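Local coordinates for protein DNA polymerase III subunit beta (Helicobacter pylori 26695, PDB 4S3I) that serves as the beta sliding clamp of DNA replication, tethering DNA polymerases and other proteins to DNA and making synthesis processive, at residues 289-294 with 302-307; 275-280 with 293-298; 269-274 with 326-331. All coordinates share one frame; numbering follows the deposited sequence.

All three contacts lie in the C-terminal clamp domain, their centres about 11 to 12 Å apart. Along the chain come helix 263-273, strands 279-284, 288-293 and 301-307, and helix 324-332, so contact 3, which pairs the two helices, closes a loop that holds contacts 1 and 2. Contact 1 is the hairpin of strands 288-293 and 301-307; contact 2 shares Ser-293 and Leu-294 with it and fastens the turn to the start of strand 279-284. Phe-291 and Ile-280 pack from this sheet onto helix 263-273. The second subunit touches all three contacts, and strand 301-307 continues the sheet into it, so this end of the domain helps close the two-subunit ring.

Contact 1: residues 289-294 with 302-307; sequences ALFESL and AKTSVE
Phe-291 and Thr-304 face each other as a hydrogen-bonded antiparallel pair: Phe-291 N gives its proton to Thr-304 O at 2.7 Å, and Thr-304 N returns a bond to Phe-291 O at 2.9 Å. Ala-289 and Val-306 exchange the same two bonds. At the far end the pattern changes. Ser-293 N still reaches Ala-302 O, but Ala-302 N is taken by the side-chain oxygen, Ser-293 OG, at 3.1 Å; with chi1 at 59° the hydroxyl sits between backbone N and carbonyl carbon, and serine suits a strand end where a side chain replaces the carbonyl. The two strands form a beta hairpin at the margin of the four-stranded sheet of the C-terminal clamp domain, and Ala-302 and Lys-303 carry that sheet into the second subunit by pairing with one of its strands. Thr-304 OG1 is satisfied there too, by Ser-105 of the second subunit, while its methyl CG2 turns to Phe-291 CD2 at 3.9 Å. The Phe-291 ring presents its edge to Thr-304 O and lies on the face of the sheet that packs against helix 263-273, a fitting place for a large apolar group. On the other face Leu-290 CD1 rests on Ser-305 CB at 3.5 Å, and Glu-292 runs beside Lys-303, their charged ends, OE2 and NZ, still 4.9 Å apart.

Contact 2: residues 275-280 with 293-298; sequences SLSSTI and SLDSEH
The side chains of Asp-295 and Thr-279 cross at about a right angle, and Asp-295 closes the base of the beta hairpin turn onto the loop that leads into strand 279-284 of the C-terminal clamp domain. Its CG lies between backbone N and carbonyl carbon (chi1 65°), and OD1 takes two backbone protons at once. Ser-278 N comes in on the syn lone pair at 2.7 Å, whereas Thr-279 N reaches the same oxygen from 50° above the carboxylate plane, at 2.9 Å. These two donors hold the carboxylate's rotation, and Ser-278 OG, if its very short 2.5 Å distance to Asp-295 OD2 is taken at face value, adds a third. Aspartate suits the place because its short stem brings both oxygens to neighbouring residues. Beyond it, Leu-294 N bonds to Thr-279 O at 2.9 Å, while Leu-294 CB lies 3.4 Å from Thr-279 OG1. Ser-277 points its small side chain at the turn: OG touches Ser-293 CB at 3.5 Å and is itself hydrogen-bonded to Cys-273 O of the preceding helix. Serine fits so close an approach, being compact, with a hydroxyl that can bond to a backbone carbonyl. Leu-276 packs on Leu-109 of the second subunit. Its carbonyl oxygen faces Ser-296 CB and takes a proton from a water, which in turn accepts from Glu-297 N at 2.9 Å.

Contact 3: residues 269-274 with 326-331; sequences SIKLCS and FFLEAL
Ile-270 is the bump of this contact: its CD1 enters the hollow between Phe-327 and Leu-331, while CG2 lies against Leu-328, all on segment 326-331. The longer branch, CG1 to CD1, brings its terminal methyl to the ring of Phe-327, where CD1 of Ile-270 lies 3.3 Å from CD1 of Phe-327. The methyl approaches the ring obliquely, and the two side chains cross at about a right angle. The shorter branch, CG2, stands anti to the backbone N and presses against the fork of Leu-328, 3.5 Å from its CG. Here the side chains slide past each other in opposite directions, so the leucine fork lies alongside the isoleucine stem, with Leu-328 CD2 near Ile-270 CB. A beta-branched residue suits this place because one side chain can serve two neighbours in succession. Segments 269-273 and 326-331 run nearly antiparallel, at 154°, and their axes come within 10.4 Å, a spacing filled by the branched Ile-270 and Leu-328 and by the Phe-327 ring. They belong to the two helices of the C-terminal clamp domain, whose sheets lie outside them; Phe-327 also packs on Phe-350 and Ile-352 of strand 350-354, while Ile-270 touches Phe-291 of strand 288-293. Leu-331, one turn beyond Phe-327, sets CD1 at the edge of that ring and in its plane, and comes within 4.5 Å of Ile-270 CD1. At the exposed margin, Lys-271 CG lies 3.7 Å from Leu-328 CD1. Lysine suits such a border, since its CG packs on the leucine while the extended chain carries NZ on past it, away from the apolar core. One turn on from Ile-270, Ser-274 N and OG meet Ile-270 O from opposite faces of the carbonyl plane, OG at 2.8 Å.

Contact 1: residues 289-294 with 302-307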
ATOM      1  N   ALA A 289      24.470  -7.616 -26.289  1.00 28.09           N
ATOM      2  CA  ALA A 289      24.320  -8.211 -24.962  1.00 26.54           C
ATOM      3  C   ALA A 289      23.075  -9.052 -25.031  1.00 26.81           C
ATOM      4  O   ALA A 289      22.015  -8.537 -25.393  1.00 26.89           O
ATOM      5  CB  ALA A 289      24.167  -7.127 -23.894  1.00 26.22           C
ATOM      6  N   LEU A 290      23.198 -10.338 -24.709  1.00 27.04           N
ATOM      7  CA  LEU A 290      22.076 -11.256 -24.810  1.00 27.43           C
ATOM      8  C   LEU A 290      21.652 -11.639 -23.395  1.00 27.42           C
ATOM      9  O   LEU A 290      22.502 -11.884 -22.545  1.00 27.31           O
ATOM     10  CB  LEU A 290      22.475 -12.534 -25.558  1.00 39.43           C
ATOM     11  CG  LEU A 290      23.089 -12.562 -26.967  1.00 60.59           C
ATOM     12  CD1 LEU A 290      22.156 -11.952 -28.005  1.00 67.68           C
ATOM     13  CD2 LEU A 290      24.506 -11.934 -27.056  1.00 71.72           C
ATOM     14  N   PHE A 291      20.350 -11.741 -23.157  1.00 27.61           N
ATOM     15  CA  PHE A 291      19.862 -12.123 -21.836  1.00 29.12           C
ATOM     16  C   PHE A 291      18.903 -13.296 -21.975  1.00 29.59           C
ATOM     17  O   PHE A 291      17.965 -13.228 -22.761  1.00 28.53           O
ATOM     18  CB  PHE A 291      19.116 -10.956 -21.178  1.00 29.61           C
ATOM     19  CG  PHE A 291      19.908  -9.671 -21.093  1.00 27.75           C
ATOM     20  CD1 PHE A 291      20.437  -9.244 -19.878  1.00 27.28           C
ATOM     21  CD2 PHE A 291      20.085  -8.869 -22.217  1.00 30.05           C
ATOM     22  CE1 PHE A 291      21.152  -8.045 -19.784  1.00 28.83           C
ATOM     23  CE2 PHE A 291      20.795  -7.670 -22.142  1.00 26.38           C
ATOM     24  CZ  PHE A 291      21.327  -7.250 -20.923  1.00 30.09           C
ATOM     25  N   GLU A 292      19.130 -14.363 -21.207  1.00 28.61           N
ATOM     26  CA  GLU A 292      18.259 -15.539 -21.249  1.00 29.31           C
ATOM     27  C   GLU A 292      17.899 -15.999 -19.846  1.00 29.81           C
ATOM     28  O   GLU A 292      18.760 -16.057 -18.971  1.00 29.36           O
ATOM     29  CB  GLU A 292      18.944 -16.709 -21.980  1.00 34.04           C
ATOM     30  CG  GLU A 292      19.117 -16.520 -23.483  1.00 50.38           C
ATOM     31  CD  GLU A 292      19.962 -17.609 -24.136  1.00 57.23           C
ATOM     32  OE1 GLU A 292      21.181 -17.667 -23.857  1.00 57.58           O
ATOM     33  OE2 GLU A 292      19.405 -18.398 -24.932  1.00 59.34           O
ATOM     34  N   SER A 293      16.636 -16.351 -19.645  1.00 29.97           N
ATOM     35  CA  SER A 293      16.196 -16.888 -18.358  1.00 34.73           C
ATOM     36  C   SER A 293      16.947 -18.184 -18.087  1.00 40.16           C
ATOM     37  O   SER A 293      17.170 -18.974 -19.002  1.00 31.33           O
ATOM     38  CB  SER A 293      14.691 -17.140 -18.361  1.00 30.82           C
ATOM     39  OG  SER A 293      14.324 -18.060 -19.372  1.00 31.51           O
ATOM     40  N   LEU A 294      17.351 -18.398 -16.836  1.00 37.06           N
ATOM     41  CA  LEU A 294      18.215 -19.529 -16.508  1.00 38.68           C
ATOM     42  C   LEU A 294      17.529 -20.577 -15.628  1.00 36.86           C
ATOM     43  O   LEU A 294      17.535 -21.769 -15.950  1.00 40.21           O
ATOM     44  CB  LEU A 294      19.513 -19.013 -15.875  1.00 38.05           C
ATOM     45  CG  LEU A 294      20.693 -19.944 -15.590  1.00 40.41           C
ATOM     46  CD1 LEU A 294      21.137 -20.718 -16.829  1.00 38.65           C
ATOM     47  CD2 LEU A 294      21.849 -19.113 -15.047  1.00 43.86           C
ATOM     48  N   ALA A 302      12.533 -16.977 -21.610  1.00 31.68           N
ATOM     49  CA  ALA A 302      12.530 -15.542 -21.863  1.00 30.98           C
ATOM     50  C   ALA A 302      13.892 -15.203 -22.436  1.00 32.60           C
ATOM     51  O   ALA A 302      14.910 -15.589 -21.868  1.00 32.93           O
ATOM     52  CB  ALA A 302      12.293 -14.758 -20.566  1.00 30.50           C
ATOM     53  N   LYS A 303      13.919 -14.504 -23.566  1.00 30.46           N
ATOM     54  CA  LYS A 303      15.178 -14.033 -24.131  1.00 29.79           C
ATOM     55  C   LYS A 303      15.015 -12.598 -24.584  1.00 32.97           C
ATOM     56  O   LYS A 303      13.927 -12.195 -25.024  1.00 32.84           O
ATOM     57  CB  LYS A 303      15.610 -14.865 -25.353  1.00 39.18           C
ATOM     58  CG  LYS A 303      15.091 -16.298 -25.421  1.00 53.47           C
ATOM     59  CD  LYS A 303      15.855 -17.121 -26.469  1.00 58.17           C
ATOM     60  CE  LYS A 303      16.109 -16.317 -27.741  1.00 63.06           C
ATOM     61  NZ  LYS A 303      16.780 -17.117 -28.813  1.00 63.67           N
ATOM     62  N   THR A 304      16.099 -11.837 -24.514  1.00 28.78           N
ATOM     63  CA  THR A 304      16.136 -10.536 -25.173  1.00 29.96           C
ATOM     64  C   THR A 304      17.576 -10.146 -25.414  1.00 30.89           C
ATOM     65  O   THR A 304      18.496 -10.750 -24.857  1.00 28.12           O
ATOM     66  CB  THR A 304      15.437  -9.431 -24.352  1.00 29.86           C
ATOM     67  OG1 THR A 304      15.227  -8.281 -25.185  1.00 36.71           O
ATOM     68  CG2 THR A 304      16.284  -9.034 -23.167  1.00 27.89           C
ATOM     69  N   SER A 305      17.778  -9.143 -26.258  1.00 27.99           N
ATOM     70  CA  SER A 305      19.115  -8.645 -26.487  1.00 27.64           C
ATOM     71  C   SER A 305      19.103  -7.146 -26.710  1.00 31.89           C
ATOM     72  O   SER A 305      18.070  -6.534 -27.002  1.00 27.69           O
ATOM     73  CB  SER A 305      19.795  -9.363 -27.658  1.00 27.90           C
ATOM     74  OG  SER A 305      19.155  -9.073 -28.887  1.00 31.77           O
ATOM     75  N   VAL A 306      20.285  -6.572 -26.570  1.00 27.12           N
ATOM     76  CA  VAL A 306      20.485  -5.154 -26.714  1.00 31.67           C
ATOM     77  C   VAL A 306      21.740  -4.942 -27.578  1.00 27.77           C
ATOM     78  O   VAL A 306      22.762  -5.603 -27.378  1.00 30.08           O
ATOM     79  CB  VAL A 306      20.618  -4.534 -25.307  1.00 43.53           C
ATOM     80  CG1 VAL A 306      21.699  -3.470 -25.264  1.00 52.83           C
ATOM     81  CG2 VAL A 306      19.269  -4.005 -24.836  1.00 39.95           C
ATOM     82  N   GLU A 307      21.651  -4.046 -28.554  1.00 27.26           N
ATOM     83  CA  GLU A 307      22.809  -3.722 -29.373  1.00 29.22           C
ATOM     84  C   GLU A 307      23.792  -2.901 -28.542  1.00 27.00           C
ATOM     85  O   GLU A 307      23.383  -2.008 -27.791  1.00 28.49           O
ATOM     86  CB  GLU A 307      22.371  -2.909 -30.586  1.00 31.84           C
ATOM     87  CG  GLU A 307      23.496  -2.523 -31.529  1.00 41.20           C
ATOM     88  CD  GLU A 307      22.990  -1.792 -32.769  1.00 50.54           C
ATOM     89  OE1 GLU A 307      21.754  -1.761 -32.992  1.00 53.92           O
ATOM     90  OE2 GLU A 307      23.834  -1.249 -33.517  1.00 50.72           O
TER

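Contact 2: residues 275-280 with 293-298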
ATOM      1  N   SER A 275      10.739 -12.044 -15.326  1.00 29.44           N
ATOM      2  CA  SER A 275       9.334 -12.389 -15.297  1.00 31.33           C
ATOM      3  C   SER A 275       9.187 -13.900 -15.161  1.00 35.28           C
ATOM      4  O   SER A 275       8.191 -14.389 -14.623  1.00 37.13           O
ATOM      5  CB  SER A 275       8.639 -11.905 -16.561  1.00 31.80           C
ATOM      6  OG  SER A 275       9.139 -12.577 -17.694  1.00 44.29           O
ATOM      7  N   LEU A 276      10.192 -14.636 -15.634  1.00 30.68           N
ATOM      8  CA  LEU A 276      10.108 -16.096 -15.667  1.00 31.51           C
ATOM      9  C   LEU A 276      11.210 -16.823 -14.874  1.00 31.54           C
ATOM     10  O   LEU A 276      11.210 -18.052 -14.805  1.00 36.93           O
ATOM     11  CB  LEU A 276      10.099 -16.599 -17.117  1.00 31.89           C
ATOM     12  CG  LEU A 276       8.860 -16.289 -17.955  1.00 32.27           C
ATOM     13  CD1 LEU A 276       8.930 -17.010 -19.302  1.00 32.81           C
ATOM     14  CD2 LEU A 276       7.600 -16.705 -17.191  1.00 33.66           C
ATOM     15  N   SER A 277      12.140 -16.079 -14.287  1.00 30.81           N
ATOM     16  CA  SER A 277      13.282 -16.704 -13.606  1.00 36.09           C
ATOM     17  C   SER A 277      13.881 -15.787 -12.544  1.00 37.44           C
ATOM     18  O   SER A 277      13.601 -14.590 -12.530  1.00 41.19           O
ATOM     19  CB  SER A 277      14.365 -17.049 -14.622  1.00 40.61           C
ATOM     20  OG  SER A 277      14.915 -15.862 -15.162  1.00 45.34           O
ATOM     21  N   SER A 278      14.713 -16.338 -11.663  1.00 32.87           N
ATOM     22  CA  SER A 278      15.403 -15.506 -10.672  1.00 31.50           C
ATOM     23  C   SER A 278      16.875 -15.378 -11.044  1.00 29.56           C
ATOM     24  O   SER A 278      17.588 -14.507 -10.531  1.00 30.31           O
ATOM     25  CB  SER A 278      15.274 -16.101  -9.268  1.00 36.31           C
ATOM     26  OG  SER A 278      16.051 -17.272  -9.156  1.00 40.68           O
ATOM     27  N   THR A 279      17.326 -16.263 -11.928  1.00 29.93           N
ATOM     28  CA  THR A 279      18.689 -16.186 -12.448  1.00 31.22           C
ATOM     29  C   THR A 279      18.678 -16.042 -13.969  1.00 33.04           C
ATOM     30  O   THR A 279      17.754 -16.493 -14.660  1.00 29.81           O
ATOM     31  CB  THR A 279      19.539 -17.407 -12.043  1.00 34.05           C
ATOM     32  OG1 THR A 279      18.951 -18.584 -12.590  1.00 32.19           O
ATOM     33  CG2 THR A 279      19.632 -17.539 -10.517  1.00 31.53           C
ATOM     34  N   ILE A 280      19.722 -15.416 -14.481  1.00 28.99           N
ATOM     35  CA  ILE A 280      19.784 -15.037 -15.881  1.00 30.08           C
ATOM     36  C   ILE A 280      21.154 -15.372 -16.457  1.00 28.74           C
ATOM     37  O   ILE A 280      22.179 -15.147 -15.809  1.00 28.59           O
ATOM     38  CB  ILE A 280      19.522 -13.515 -16.017  1.00 32.56           C
ATOM     39  CG1 ILE A 280      18.029 -13.212 -15.844  1.00 37.51           C
ATOM     40  CG2 ILE A 280      20.009 -12.976 -17.360  1.00 33.82           C
ATOM     41  CD1 ILE A 280      17.732 -11.719 -15.728  1.00 38.01           C
ATOM     42  N   SER A 293      16.636 -16.351 -19.645  1.00 29.97           N
ATOM     43  CA  SER A 293      16.196 -16.888 -18.358  1.00 34.73           C
ATOM     44  C   SER A 293      16.947 -18.184 -18.087  1.00 40.16           C
ATOM     45  O   SER A 293      17.170 -18.974 -19.002  1.00 31.33           O
ATOM     46  CB  SER A 293      14.691 -17.140 -18.361  1.00 30.82           C
ATOM     47  OG  SER A 293      14.324 -18.060 -19.372  1.00 31.51           O
ATOM     48  N   LEU A 294      17.351 -18.398 -16.836  1.00 37.06           N
ATOM     49  CA  LEU A 294      18.215 -19.529 -16.508  1.00 38.68           C
ATOM     50  C   LEU A 294      17.529 -20.577 -15.628  1.00 36.86           C
ATOM     51  O   LEU A 294      17.535 -21.769 -15.950  1.00 40.21           O
ATOM     52  CB  LEU A 294      19.513 -19.013 -15.875  1.00 38.05           C
ATOM     53  CG  LEU A 294      20.693 -19.944 -15.590  1.00 40.41           C
ATOM     54  CD1 LEU A 294      21.137 -20.718 -16.829  1.00 38.65           C
ATOM     55  CD2 LEU A 294      21.849 -19.113 -15.047  1.00 43.86           C
ATOM     56  N   ASP A 295      16.933 -20.145 -14.519  1.00 33.20           N
ATOM     57  CA  ASP A 295      16.275 -21.107 -13.626  1.00 48.46           C
ATOM     58  C   ASP A 295      14.754 -21.094 -13.811  1.00 50.45           C
ATOM     59  O   ASP A 295      13.986 -21.322 -12.868  1.00 45.17           O
ATOM     60  CB  ASP A 295      16.682 -20.919 -12.150  1.00 53.80           C
ATOM     61  CG  ASP A 295      16.226 -19.591 -11.570  1.00 58.06           C
ATOM     62  OD1 ASP A 295      15.846 -18.693 -12.352  1.00 62.24           O
ATOM     63  OD2 ASP A 295      16.259 -19.445 -10.323  1.00 55.03           O
ATOM     64  N   SER A 296      14.339 -20.832 -15.047  1.00 54.33           N
ATOM     65  CA  SER A 296      12.927 -20.867 -15.423  1.00 48.91           C
ATOM     66  C   SER A 296      12.452 -22.304 -15.484  1.00 51.09           C
ATOM     67  O   SER A 296      13.237 -23.210 -15.788  1.00 54.77           O
ATOM     68  CB  SER A 296      12.727 -20.206 -16.787  1.00 41.94           C
ATOM     69  OG  SER A 296      13.457 -20.875 -17.796  1.00 49.33           O
ATOM     70  N   GLU A 297      11.166 -22.505 -15.192  1.00 50.91           N
ATOM     71  CA  GLU A 297      10.521 -23.809 -15.300  1.00 53.36           C
ATOM     72  C   GLU A 297      10.724 -24.402 -16.686  1.00 50.49           C
ATOM     73  O   GLU A 297      10.936 -23.671 -17.655  1.00 42.90           O
ATOM     74  CB  GLU A 297       9.020 -23.673 -15.050  1.00 57.66           C
ATOM     75  CG  GLU A 297       8.658 -23.047 -13.716  1.00 66.50           C
ATOM     76  CD  GLU A 297       8.685 -24.048 -12.577  1.00 74.51           C
ATOM     77  OE1 GLU A 297       8.697 -25.271 -12.854  1.00 74.78           O
ATOM     78  OE2 GLU A 297       8.689 -23.609 -11.406  1.00 77.33           O
ATOM     79  N   HIS A 298      10.664 -25.726 -16.782  1.00 59.65           N
ATOM     80  CA  HIS A 298      10.704 -26.380 -18.082  1.00 67.99           C
ATOM     81  C   HIS A 298       9.533 -25.857 -18.910  1.00 64.95           C
ATOM     82  O   HIS A 298       8.431 -25.660 -18.381  1.00 67.33           O
ATOM     83  CB  HIS A 298      10.618 -27.903 -17.933  1.00 79.71           C
ATOM     84  CG  HIS A 298      10.808 -28.648 -19.218  1.00 89.88           C
ATOM     85  ND1 HIS A 298      12.024 -28.716 -19.869  1.00 91.38           N
ATOM     86  CD2 HIS A 298       9.939 -29.363 -19.973  1.00 94.09           C
ATOM     87  CE1 HIS A 298      11.893 -29.438 -20.968  1.00 94.43           C
ATOM     88  NE2 HIS A 298      10.637 -29.842 -21.054  1.00 96.66           N
TER
HETATM   89  O   HOH W   1       9.587 -20.124 -14.942  1.00 31.37           O

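Contact 3: residues 269-274 with 326-331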
ATOM      1  N   SER A 269      16.218  -5.066 -19.456  1.00 26.30           N
ATOM      2  CA  SER A 269      16.391  -6.406 -20.008  1.00 26.57           C
ATOM      3  C   SER A 269      16.335  -7.470 -18.913  1.00 27.29           C
ATOM      4  O   SER A 269      15.727  -8.530 -19.096  1.00 27.04           O
ATOM      5  CB  SER A 269      17.713  -6.483 -20.781  1.00 30.39           C
ATOM      6  OG  SER A 269      17.665  -5.640 -21.921  1.00 26.52           O
ATOM      7  N   ILE A 270      16.967  -7.174 -17.781  1.00 26.32           N
ATOM      8  CA  ILE A 270      16.980  -8.081 -16.636  1.00 26.81           C
ATOM      9  C   ILE A 270      15.590  -8.257 -16.013  1.00 26.68           C
ATOM     10  O   ILE A 270      15.178  -9.383 -15.702  1.00 27.09           O
ATOM     11  CB  ILE A 270      17.996  -7.606 -15.591  1.00 27.07           C
ATOM     12  CG1 ILE A 270      19.406  -7.828 -16.145  1.00 32.84           C
ATOM     13  CG2 ILE A 270      17.812  -8.349 -14.270  1.00 26.77           C
ATOM     14  CD1 ILE A 270      20.470  -7.042 -15.427  1.00 36.24           C
ATOM     15  N   LYS A 271      14.865  -7.155 -15.839  1.00 26.52           N
ATOM     16  CA  LYS A 271      13.482  -7.243 -15.365  1.00 28.94           C
ATOM     17  C   LYS A 271      12.655  -8.106 -16.297  1.00 29.35           C
ATOM     18  O   LYS A 271      11.835  -8.918 -15.861  1.00 27.78           O
ATOM     19  CB  LYS A 271      12.853  -5.854 -15.253  1.00 33.91           C
ATOM     20  CG  LYS A 271      13.428  -5.015 -14.135  1.00 38.05           C
ATOM     21  CD  LYS A 271      12.869  -3.595 -14.159  1.00 50.38           C
ATOM     22  CE  LYS A 271      13.446  -2.773 -13.008  1.00 57.23           C
ATOM     23  NZ  LYS A 271      13.178  -1.303 -13.141  1.00 60.29           N
ATOM     24  N   LEU A 272      12.877  -7.920 -17.592  1.00 27.97           N
ATOM     25  CA  LEU A 272      12.137  -8.642 -18.619  1.00 27.96           C
ATOM     26  C   LEU A 272      12.301 -10.158 -18.467  1.00 28.36           C
ATOM     27  O   LEU A 272      11.322 -10.901 -18.522  1.00 28.94           O
ATOM     28  CB  LEU A 272      12.621  -8.193 -20.001  1.00 34.72           C
ATOM     29  CG  LEU A 272      11.847  -8.721 -21.197  1.00 40.10           C
ATOM     30  CD1 LEU A 272      10.371  -8.582 -20.888  1.00 53.18           C
ATOM     31  CD2 LEU A 272      12.184  -7.951 -22.468  1.00 38.57           C
ATOM     32  N   CYS A 273      13.533 -10.624 -18.282  1.00 28.13           N
ATOM     33  CA  CYS A 273      13.763 -12.069 -18.138  1.00 28.59           C
ATOM     34  C   CYS A 273      13.338 -12.543 -16.753  1.00 29.36           C
ATOM     35  O   CYS A 273      12.988 -13.707 -16.567  1.00 35.83           O
ATOM     36  CB  CYS A 273      15.230 -12.427 -18.418  1.00 30.49           C
ATOM     37  SG  CYS A 273      15.726 -12.137 -20.139  1.00 40.42           S
ATOM     38  N   SER A 274      13.340 -11.613 -15.800  1.00 28.33           N
ATOM     39  CA  SER A 274      12.966 -11.899 -14.412  1.00 29.14           C
ATOM     40  C   SER A 274      11.508 -12.262 -14.269  1.00 33.24           C
ATOM     41  O   SER A 274      11.074 -12.704 -13.207  1.00 34.48           O
ATOM     42  CB  SER A 274      13.239 -10.691 -13.515  1.00 27.88           C
ATOM     43  OG  SER A 274      14.615 -10.564 -13.272  1.00 43.14           O
ATOM     44  N   PHE A 326      19.992  -9.361  -7.513  1.00 26.88           N
ATOM     45  CA  PHE A 326      21.239  -8.731  -7.044  1.00 26.74           C
ATOM     46  C   PHE A 326      21.761  -7.764  -8.099  1.00 26.28           C
ATOM     47  O   PHE A 326      22.179  -6.641  -7.792  1.00 26.00           O
ATOM     48  CB  PHE A 326      22.329  -9.760  -6.733  1.00 27.24           C
ATOM     49  CG  PHE A 326      21.990 -10.705  -5.607  1.00 27.83           C
ATOM     50  CD1 PHE A 326      20.849 -10.524  -4.832  1.00 27.84           C
ATOM     51  CD2 PHE A 326      22.822 -11.778  -5.329  1.00 39.03           C
ATOM     52  CE1 PHE A 326      20.543 -11.406  -3.802  1.00 34.18           C
ATOM     53  CE2 PHE A 326      22.526 -12.660  -4.299  1.00 45.72           C
ATOM     54  CZ  PHE A 326      21.387 -12.475  -3.536  1.00 41.94           C
ATOM     55  N   PHE A 327      21.735  -8.203  -9.349  1.00 26.27           N
ATOM     56  CA  PHE A 327      22.253  -7.378 -10.429  1.00 25.93           C
ATOM     57  C   PHE A 327      21.445  -6.092 -10.492  1.00 25.57           C
ATOM     58  O   PHE A 327      21.996  -4.996 -10.615  1.00 25.34           O
ATOM     59  CB  PHE A 327      22.152  -8.141 -11.757  1.00 26.05           C
ATOM     60  CG  PHE A 327      23.183  -7.732 -12.779  1.00 26.14           C
ATOM     61  CD1 PHE A 327      23.068  -6.525 -13.461  1.00 26.24           C
ATOM     62  CD2 PHE A 327      24.270  -8.564 -13.059  1.00 26.16           C
ATOM     63  CE1 PHE A 327      24.022  -6.138 -14.434  1.00 27.50           C
ATOM     64  CE2 PHE A 327      25.233  -8.195 -14.014  1.00 26.13           C
ATOM     65  CZ  PHE A 327      25.104  -6.971 -14.706  1.00 25.71           C
ATOM     66  N   LEU A 328      20.125  -6.218 -10.408  1.00 25.61           N
ATOM     67  CA  LEU A 328      19.272  -5.034 -10.467  1.00 25.35           C
ATOM     68  C   LEU A 328      19.566  -4.101  -9.303  1.00 25.21           C
ATOM     69  O   LEU A 328      19.672  -2.883  -9.478  1.00 25.00           O
ATOM     70  CB  LEU A 328      17.787  -5.417 -10.458  1.00 25.52           C
ATOM     71  CG  LEU A 328      17.228  -5.927 -11.768  1.00 32.23           C
ATOM     72  CD1 LEU A 328      15.777  -6.391 -11.597  1.00 32.52           C
ATOM     73  CD2 LEU A 328      17.329  -4.837 -12.833  1.00 31.83           C
ATOM     74  N   GLU A 329      19.700  -4.666  -8.108  1.00 25.40           N
ATOM     75  CA  GLU A 329      19.965  -3.817  -6.958  1.00 28.49           C
ATOM     76  C   GLU A 329      21.314  -3.116  -7.089  1.00 29.01           C
ATOM     77  O   GLU A 329      21.447  -1.958  -6.723  1.00 25.11           O
ATOM     78  CB  GLU A 329      19.825  -4.602  -5.640  1.00 25.63           C
ATOM     79  CG  GLU A 329      18.375  -5.053  -5.409  1.00 28.43           C
ATOM     80  CD  GLU A 329      18.122  -5.637  -4.018  1.00 31.94           C
ATOM     81  OE1 GLU A 329      16.974  -5.533  -3.545  1.00 35.66           O
ATOM     82  OE2 GLU A 329      19.051  -6.209  -3.410  1.00 32.02           O
ATOM     83  N   ALA A 330      22.305  -3.805  -7.645  1.00 25.37           N
ATOM     84  CA  ALA A 330      23.612  -3.164  -7.851  1.00 25.36           C
ATOM     85  C   ALA A 330      23.492  -1.982  -8.815  1.00 25.10           C
ATOM     86  O   ALA A 330      24.140  -0.948  -8.634  1.00 25.10           O
ATOM     87  CB  ALA A 330      24.637  -4.171  -8.341  1.00 25.59           C
ATOM     88  N   LEU A 331      22.632  -2.115  -9.823  1.00 24.98           N
ATOM     89  CA  LEU A 331      22.452  -1.032 -10.786  1.00 24.84           C
ATOM     90  C   LEU A 331      21.671   0.128 -10.152  1.00 24.77           C
ATOM     91  O   LEU A 331      21.970   1.303 -10.389  1.00 24.78           O
ATOM     92  CB  LEU A 331      21.737  -1.537 -12.046  1.00 24.84           C
ATOM     93  CG  LEU A 331      22.489  -2.571 -12.895  1.00 24.94           C
ATOM     94  CD1 LEU A 331      21.653  -2.929 -14.106  1.00 24.98           C
ATOM     95  CD2 LEU A 331      23.894  -2.062 -13.324  1.00 24.96           C
TER